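Local atomic coordinates of actinorhodin polyketide putative beta-ketoacyl synthase 2 (Streptomyces coelicolor A3, PDB entry 1TQY), a protein that probably acts as the chain length factor that pairs with a ketosynthase subunit and helps set polyketide length in actinorhodin biosynthesis. Residues 301-306 / 332-337; 110-115 / 146-151; 266-271 / 401-406. All coordinates share one frame; numbering follows the deposited sequence.

In the fold
All three contacts lie in the thiolase-like fold, and none touches another. Interactions 1 and 2 are fully buried and sit on opposite sides of the chain's centre. Interaction 1 pairs two parallel strand ends and ties the loop after one to the 3-10 segment after the other, with a ring-methyl contact and a lysine. Interaction 2 joins a strand end and the loop after it to a helix through two hydroxyls and a water, with two amides in unbonded contact. Interaction 3 is an antiparallel pair with a bulge at Gly401, mostly buried but partly exposed toward both ends of 266-271. A neighbouring subunit and a water come in near Phe269 and Asp270. Strand 391-398 adjoins interactions 1 and 3.

Interaction 1: 301-306 / 332-337; sequences VVFADG and TVPKTT
Phe303 and Thr332 form a parallel beta bridge where strand 301-303 meets the end of strand 330-332, in the C-terminal half of this thiolase-like fold. Thr332 uses both its backbone polar atoms here. Its N donates to Val302 O at 3.0 Å. Its O accepts from Ala304 N at 3.2 Å, a more bent bond with 138° at the hydrogen.

The side chains of the bridge lie side by side on one face and point the same way. Thr332 CG2 stands over the centre of the Phe303 ring, 3.7 Å from the centroid, in a CH-pi contact. The rotation of Thr332 explains this. OG1 is anti to the backbone N (chi1 -175°), which leaves CG2 between N and the carbonyl carbon. OG1 itself bonds to Ala363 O. Pro334 CG also meets the ring, 3.7 Å from Phe303 CE2, and the two side chains cross at about a right angle. Helix 345-359 packs on Phe303 as well. Next along the chain, Ala304 CB touches Val333 CG2 at 4.0 Å.

Lys335 reaches from the 3-10 segment 334-337 to the loop that follows strand 301-303. Its chain bends at chi3 and chi4, and NZ meets two carbonyls. The bond from NZ to Asp305 O is 3.0 Å long, and NZ lies well above that carbonyl plane. A weak bond of 3.2 Å joins NZ to Ala304 O. NZ also makes a salt bridge with Asp349, while the Asp305 carboxylate pairs with Arg340.

Lys335 NZ, the Asp305 carboxylate and Thr332 OG1 belong to buried residues, and all have polar partners. Asp305 O and Asp349 hold the amino group, with weaker help from Ala304 O, so its position is tied to loop backbone as well as to a carboxylate.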
loop_
_atom_site.group_PDB
_atom_site.type_symbol
_atom_site.label_atom_id
_atom_site.label_comp_id
_atom_site.label_asym_id
_atom_site.label_seq_id
_atom_site.Cartn_x
_atom_site.Cartn_y
_atom_site.Cartn_z
ATOM N N VAL B 301 17.433 -9.263 -22.828
ATOM C CA VAL B 301 18.179 -8.574 -21.785
ATOM C C VAL B 301 17.453 -8.592 -20.450
ATOM O O VAL B 301 16.231 -8.432 -20.386
ATOM C CB VAL B 301 18.461 -7.111 -22.181
ATOM C CG1 VAL B 301 17.159 -6.377 -22.427
ATOM C CG2 VAL B 301 19.267 -6.418 -21.094
ATOM N N VAL B 302 18.222 -8.784 -19.387
ATOM C CA VAL B 302 17.677 -8.833 -18.046
ATOM C C VAL B 302 18.182 -7.686 -17.179
ATOM O O VAL B 302 19.391 -7.554 -16.940
ATOM C CB VAL B 302 18.046 -10.157 -17.361
ATOM C CG1 VAL B 302 17.526 -10.173 -15.941
ATOM C CG2 VAL B 302 17.490 -11.320 -18.162
ATOM N N PHE B 303 17.259 -6.833 -16.747
ATOM C CA PHE B 303 17.598 -5.730 -15.860
ATOM C C PHE B 303 17.445 -6.295 -14.463
ATOM O O PHE B 303 16.349 -6.336 -13.913
ATOM C CB PHE B 303 16.649 -4.554 -16.066
ATOM C CG PHE B 303 17.019 -3.698 -17.225
ATOM C CD1 PHE B 303 16.888 -4.176 -18.520
ATOM C CD2 PHE B 303 17.549 -2.428 -17.022
ATOM C CE1 PHE B 303 17.288 -3.403 -19.604
ATOM C CE2 PHE B 303 17.955 -1.646 -18.100
ATOM C CZ PHE B 303 17.825 -2.132 -19.394
ATOM N N ALA B 304 18.564 -6.745 -13.908
ATOM C CA ALA B 304 18.616 -7.367 -12.588
ATOM C C ALA B 304 18.338 -6.429 -11.423
ATOM O O ALA B 304 18.575 -5.223 -11.509
ATOM C CB ALA B 304 19.984 -8.023 -12.405
ATOM N N ASP B 305 17.847 -6.994 -10.326
ATOM C CA ASP B 305 17.559 -6.205 -9.144
ATOM C C ASP B 305 18.856 -5.524 -8.675
ATOM O O ASP B 305 18.839 -4.367 -8.252
ATOM C CB ASP B 305 16.968 -7.113 -8.052
ATOM C CG ASP B 305 16.773 -6.396 -6.725
ATOM O OD1 ASP B 305 15.945 -5.458 -6.646
ATOM O OD2 ASP B 305 17.453 -6.790 -5.761
ATOM N N GLY B 306 19.981 -6.233 -8.772
ATOM C CA GLY B 306 21.262 -5.658 -8.382
ATOM C C GLY B 306 21.345 -5.226 -6.936
ATOM O O GLY B 306 21.531 -4.041 -6.635
ATOM N N THR B 332 22.212 -6.484 -16.931
ATOM C CA THR B 332 22.687 -5.136 -16.674
ATOM C C THR B 332 22.037 -4.540 -15.433
ATOM O O THR B 332 20.940 -4.933 -15.037
ATOM C CB THR B 332 22.474 -4.216 -17.905
ATOM O OG1 THR B 332 23.073 -2.943 -17.641
ATOM C CG2 THR B 332 20.997 -4.007 -18.184
ATOM N N VAL B 333 22.737 -3.598 -14.810
ATOM C CA VAL B 333 22.249 -2.953 -13.602
ATOM C C VAL B 333 22.537 -1.452 -13.668
ATOM O O VAL B 333 23.469 -0.957 -13.036
ATOM C CB VAL B 333 22.935 -3.563 -12.348
ATOM C CG1 VAL B 333 22.398 -2.928 -11.078
ATOM C CG2 VAL B 333 22.704 -5.072 -12.324
ATOM N N PRO B 334 21.736 -0.706 -14.446
ATOM C CA PRO B 334 21.960 0.740 -14.555
ATOM C C PRO B 334 21.791 1.496 -13.238
ATOM O O PRO B 334 22.358 2.574 -13.068
ATOM C CB PRO B 334 20.944 1.164 -15.614
ATOM C CG PRO B 334 20.816 -0.072 -16.466
ATOM C CD PRO B 334 20.721 -1.151 -15.416
ATOM N N LYS B 335 21.027 0.939 -12.303
ATOM C CA LYS B 335 20.827 1.627 -11.034
ATOM C C LYS B 335 22.142 1.921 -10.313
ATOM O O LYS B 335 22.156 2.612 -9.291
ATOM C CB LYS B 335 19.874 0.849 -10.116
ATOM C CG LYS B 335 20.317 -0.555 -9.740
ATOM C CD LYS B 335 19.386 -1.152 -8.675
ATOM C CE LYS B 335 17.955 -1.336 -9.201
ATOM N NZ LYS B 335 17.888 -2.394 -10.277
ATOM N N THR B 336 23.248 1.399 -10.833
ATOM C CA THR B 336 24.544 1.680 -10.233
ATOM C C THR B 336 24.817 3.181 -10.380
ATOM O O THR B 336 25.637 3.747 -9.654
ATOM C CB THR B 336 25.677 0.894 -10.932
ATOM O OG1 THR B 336 25.542 1.018 -12.355
ATOM C CG2 THR B 336 25.626 -0.583 -10.549
ATOM N N THR B 337 24.121 3.822 -11.315
ATOM C CA THR B 337 24.297 5.252 -11.526
ATOM C C THR B 337 23.375 6.106 -10.662
ATOM O O THR B 337 23.569 7.316 -10.563
ATOM C CB THR B 337 24.054 5.661 -13.002
ATOM O OG1 THR B 337 22.713 5.319 -13.380
ATOM C CG2 THR B 337 25.040 4.973 -13.919
#

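Interaction 2: 110-115 / 146-151; sequences TANACG and AVNTGQ
Thr110 and Thr149 bring their hydroxyls together where strand 106-111 packs against helix 147-156, in the N-terminal half of the ketosynthase-type fold. The two side chains slide past each other in opposite directions. OG1 of Thr110 and OG1 of Thr149 are 2.5 Å apart. This hydrogen bond is very short as modelled, so its exact length is doubtful and its direction is not settled. Thr149 OG1 has a second partner in Ser163 O.

One water adds to these bonds. It is 2.9 Å from Thr110 OG1. It also accepts two weak bonds, from Thr149 N at 3.3 Å and from Asn112 ND2 at 3.5 Å.

The amides of Asn112 and Asn148 meet without bonding. Their side chains cross at about a right angle, yet the amide planes are only 14° apart. Asn112 ND2 and Asn148 ND2 approach to 3.0 Å, but both are donors. Asn112 ND2 also has a weak bond to Tyr145 O. Each amide oxygen is engaged elsewhere. Asn112 OD1 accepts from Gly115 N at 2.8 Å in an Asx motif, and Asn148 OD1 bonds to Thr80 OG1.

A methyl, Val147 CG1, also comes within 3.9 Å of Asn112 ND2. An aromatic side chain of a neighbouring subunit packs on Thr149.

The strand end and the loop after it therefore meet the helix mainly through polar groups. The two facing ND2 groups should repel each other somewhat, and the bonds of the two amide oxygens probably help keep these groups in place.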
loop_
_atom_site.group_PDB
_atom_site.type_symbol
_atom_site.label_atom_id
_atom_site.label_comp_id
_atom_site.label_asym_id
_atom_site.label_seq_id
_atom_site.Cartn_x
_atom_site.Cartn_y
_atom_site.Cartn_z
ATOM N N THR B 110 0.372 3.779 -7.299
ATOM C CA THR B 110 1.762 4.023 -6.931
ATOM C C THR B 110 2.237 3.115 -5.830
ATOM O O THR B 110 1.434 2.501 -5.134
ATOM C CB THR B 110 1.976 5.447 -6.380
ATOM O OG1 THR B 110 1.183 5.609 -5.193
ATOM C CG2 THR B 110 1.611 6.499 -7.421
ATOM N N ALA B 111 3.551 3.025 -5.677
ATOM C CA ALA B 111 4.115 2.249 -4.581
ATOM C C ALA B 111 4.823 3.299 -3.715
ATOM O O ALA B 111 5.291 4.312 -4.230
ATOM C CB ALA B 111 5.114 1.221 -5.104
ATOM N N ASN B 112 4.877 3.079 -2.409
ATOM C CA ASN B 112 5.544 4.023 -1.513
ATOM C C ASN B 112 6.204 3.210 -0.404
ATOM O O ASN B 112 5.556 2.391 0.239
ATOM C CB ASN B 112 4.527 4.995 -0.907
ATOM C CG ASN B 112 5.154 6.309 -0.505
ATOM O OD1 ASN B 112 6.273 6.341 0.019
ATOM N ND2 ASN B 112 4.433 7.408 -0.739
ATOM N N ALA B 113 7.489 3.421 -0.174
ATOM C CA ALA B 113 8.177 2.649 0.853
ATOM C C ALA B 113 8.363 3.357 2.198
ATOM O O ALA B 113 8.115 2.772 3.255
ATOM C CB ALA B 113 9.528 2.197 0.315
ATOM N N CYS B 114 8.801 4.614 2.151
ATOM C CA CYS B 114 9.072 5.405 3.351
ATOM C C CYS B 114 8.007 6.439 3.647
ATOM O O CYS B 114 7.906 6.912 4.773
ATOM C CB CYS B 114 10.397 6.148 3.196
ATOM S SG CYS B 114 11.747 5.116 2.618
ATOM N N GLY B 115 7.230 6.800 2.631
ATOM C CA GLY B 115 6.212 7.817 2.815
ATOM C C GLY B 115 6.919 9.153 2.982
ATOM O O GLY B 115 8.113 9.264 2.691
ATOM N N ALA B 146 -0.268 6.408 1.194
ATOM C CA ALA B 146 -1.114 6.708 0.046
ATOM C C ALA B 146 -0.916 8.119 -0.512
ATOM O O ALA B 146 -1.381 8.409 -1.610
ATOM C CB ALA B 146 -2.575 6.527 0.426
ATOM N N VAL B 147 -0.211 8.979 0.218
ATOM C CA VAL B 147 -0.049 10.374 -0.194
ATOM C C VAL B 147 0.165 10.666 -1.677
ATOM O O VAL B 147 -0.577 11.460 -2.257
ATOM C CB VAL B 147 1.060 11.116 0.646
ATOM C CG1 VAL B 147 2.452 10.511 0.395
ATOM C CG2 VAL B 147 1.050 12.599 0.300
ATOM N N ASN B 148 1.135 10.018 -2.311
ATOM C CA ASN B 148 1.379 10.303 -3.719
ATOM C C ASN B 148 0.271 9.899 -4.685
ATOM O O ASN B 148 0.134 10.482 -5.764
ATOM C CB ASN B 148 2.713 9.711 -4.143
ATOM C CG ASN B 148 3.832 10.204 -3.272
ATOM O OD1 ASN B 148 3.830 11.372 -2.861
ATOM N ND2 ASN B 148 4.787 9.336 -2.967
ATOM N N THR B 149 -0.532 8.913 -4.313
ATOM C CA THR B 149 -1.624 8.528 -5.196
ATOM C C THR B 149 -2.711 9.604 -5.090
ATOM O O THR B 149 -3.190 10.121 -6.101
ATOM C CB THR B 149 -2.197 7.144 -4.825
ATOM O OG1 THR B 149 -1.260 6.127 -5.205
ATOM C CG2 THR B 149 -3.505 6.894 -5.546
ATOM N N GLY B 150 -3.064 9.956 -3.860
ATOM C CA GLY B 150 -4.072 10.974 -3.641
ATOM C C GLY B 150 -3.728 12.344 -4.205
ATOM O O GLY B 150 -4.607 13.037 -4.717
ATOM N N GLN B 151 -2.464 12.751 -4.112
ATOM C CA GLN B 151 -2.058 14.056 -4.628
ATOM C C GLN B 151 -2.033 14.058 -6.148
ATOM O O GLN B 151 -2.423 15.039 -6.781
ATOM C CB GLN B 151 -0.679 14.465 -4.087
ATOM C CG GLN B 151 -0.639 14.811 -2.595
ATOM C CD GLN B 151 -1.300 16.150 -2.254
ATOM O OE1 GLN B 151 -1.159 16.652 -1.136
ATOM N NE2 GLN B 151 -2.020 16.727 -3.211
HETATM O O HOH W 1 1.557 6.970 -2.677
#

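Interaction 3: 266-271 / 401-406; sequences ASTFDP and GFNSAA
Asn403 ND2 donates twice across an antiparallel strand pair, to Asp270 OD1 at 2.7 Å and to Thr268 OG1 at 3.1 Å. The pair joins strands 260-269 and 402-410 of the thiolase-like fold. Asp270 OD1 lies in the amide plane of Asn403, but ND2 meets it from above the carboxylate plane. Thr268 OG1 is tilted from the amide plane. Both acceptors have second partners on Gly280, Thr268 OG1 at its O and Asp270 OD1 at its N. One water donates to Asn403 OD1 at 2.9 Å and to Asp270 OD2 at 2.5 Å, the latter short as modelled. It appears to bridge the two side chains.

Backbone bonds link the two strands. Ala266 pairs with Ala405, and Thr268 with Asn403, as hydrogen-bonded pairs whose side chains share one face. At the end of the ladder Asp270 N donates to Gly401 O at 3.0 Å. Gly401 and Phe402 form a G1 beta bulge against strand 391-398.

Ser267, Phe269, Phe402 and Ser404 share the opposite face. Asp174 binds both serine hydroxyls. An aromatic ring of a neighbouring subunit meets Phe269. The Phe269 and Phe402 rings form a T-shaped stack, with planes at 67° and centroids 5.0 Å apart. In it, Phe269 CE1 sits over the centre of the Phe402 ring, 3.7 Å above its plane.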
loop_
_atom_site.group_PDB
_atom_site.type_symbol
_atom_site.label_atom_id
_atom_site.label_comp_id
_atom_site.label_asym_id
_atom_site.label_seq_id
_atom_site.Cartn_x
_atom_site.Cartn_y
_atom_site.Cartn_z
ATOM N N ALA B 266 4.529 -10.536 -12.476
ATOM C CA ALA B 266 4.393 -11.582 -11.471
ATOM C C ALA B 266 5.074 -11.223 -10.153
ATOM O O ALA B 266 6.136 -10.591 -10.144
ATOM C CB ALA B 266 4.955 -12.893 -12.001
ATOM N N SER B 267 4.455 -11.641 -9.051
ATOM C CA SER B 267 4.972 -11.392 -7.709
ATOM C C SER B 267 4.954 -12.687 -6.909
ATOM O O SER B 267 3.957 -13.409 -6.918
ATOM C CB SER B 267 4.104 -10.371 -6.960
ATOM O OG SER B 267 4.109 -9.111 -7.599
ATOM N N THR B 268 6.056 -12.993 -6.232
ATOM C CA THR B 268 6.121 -14.187 -5.386
ATOM C C THR B 268 6.724 -13.733 -4.069
ATOM O O THR B 268 7.149 -12.586 -3.945
ATOM C CB THR B 268 7.022 -15.313 -5.970
ATOM O OG1 THR B 268 8.375 -14.852 -6.057
ATOM C CG2 THR B 268 6.536 -15.758 -7.352
ATOM N N PHE B 269 6.738 -14.615 -3.077
ATOM C CA PHE B 269 7.300 -14.273 -1.777
ATOM C C PHE B 269 8.157 -15.438 -1.286
ATOM O O PHE B 269 7.719 -16.583 -1.324
ATOM C CB PHE B 269 6.180 -13.985 -0.770
ATOM C CG PHE B 269 6.670 -13.362 0.506
ATOM C CD1 PHE B 269 7.237 -12.092 0.497
ATOM C CD2 PHE B 269 6.605 -14.053 1.707
ATOM C CE1 PHE B 269 7.738 -11.512 1.671
ATOM C CE2 PHE B 269 7.103 -13.489 2.895
ATOM C CZ PHE B 269 7.670 -12.216 2.874
ATOM N N ASP B 270 9.374 -15.157 -0.833
ATOM C CA ASP B 270 10.262 -16.225 -0.366
ATOM C C ASP B 270 9.761 -16.904 0.902
ATOM O O ASP B 270 9.010 -16.315 1.676
ATOM C CB ASP B 270 11.670 -15.687 -0.078
ATOM C CG ASP B 270 12.373 -15.159 -1.316
ATOM O OD1 ASP B 270 11.974 -15.499 -2.447
ATOM O OD2 ASP B 270 13.349 -14.408 -1.150
ATOM N N PRO B 271 10.156 -18.172 1.123
ATOM C CA PRO B 271 9.729 -18.879 2.332
ATOM C C PRO B 271 10.395 -18.251 3.555
ATOM O O PRO B 271 11.489 -17.671 3.472
ATOM C CB PRO B 271 10.210 -20.311 2.094
ATOM C CG PRO B 271 11.393 -20.122 1.207
ATOM C CD PRO B 271 10.875 -19.086 0.225
ATOM N N GLY B 401 11.951 -10.799 1.461
ATOM C CA GLY B 401 11.539 -11.812 0.504
ATOM C C GLY B 401 10.638 -11.490 -0.670
ATOM O O GLY B 401 10.264 -12.403 -1.407
ATOM N N PHE B 402 10.279 -10.224 -0.861
ATOM C CA PHE B 402 9.409 -9.847 -1.974
ATOM C C PHE B 402 10.111 -9.933 -3.330
ATOM O O PHE B 402 11.197 -9.379 -3.515
ATOM C CB PHE B 402 8.879 -8.420 -1.781
ATOM C CG PHE B 402 8.070 -8.224 -0.528
ATOM C CD1 PHE B 402 8.685 -7.878 0.671
ATOM C CD2 PHE B 402 6.682 -8.306 -0.569
ATOM C CE1 PHE B 402 7.920 -7.610 1.815
ATOM C CE2 PHE B 402 5.908 -8.042 0.565
ATOM C CZ PHE B 402 6.527 -7.690 1.756
ATOM N N ASN B 403 9.476 -10.631 -4.266
ATOM C CA ASN B 403 10.001 -10.804 -5.615
ATOM C C ASN B 403 9.042 -10.236 -6.633
ATOM O O ASN B 403 7.830 -10.384 -6.499
ATOM C CB ASN B 403 10.200 -12.284 -5.932
ATOM C CG ASN B 403 11.202 -12.927 -5.033
ATOM O OD1 ASN B 403 12.349 -12.509 -4.978
ATOM N ND2 ASN B 403 10.772 -13.942 -4.303
ATOM N N SER B 404 9.588 -9.602 -7.661
ATOM C CA SER B 404 8.753 -9.023 -8.687
ATOM C C SER B 404 9.465 -9.045 -10.029
ATOM O O SER B 404 10.636 -8.671 -10.140
ATOM C CB SER B 404 8.389 -7.591 -8.292
ATOM O OG SER B 404 7.447 -7.049 -9.182
ATOM N N ALA B 405 8.749 -9.499 -11.048
ATOM C CA ALA B 405 9.303 -9.583 -12.386
ATOM C C ALA B 405 8.338 -8.980 -13.398
ATOM O O ALA B 405 7.120 -9.082 -13.247
ATOM C CB ALA B 405 9.595 -11.030 -12.735
ATOM N N ALA B 406 8.889 -8.357 -14.433
ATOM C CA ALA B 406 8.077 -7.722 -15.454
ATOM C C ALA B 406 8.727 -7.884 -16.814
ATOM O O ALA B 406 9.922 -7.640 -16.977
ATOM C CB ALA B 406 7.911 -6.248 -15.137
HETATM O O HOH W 2 14.385 -13.089 -3.060
#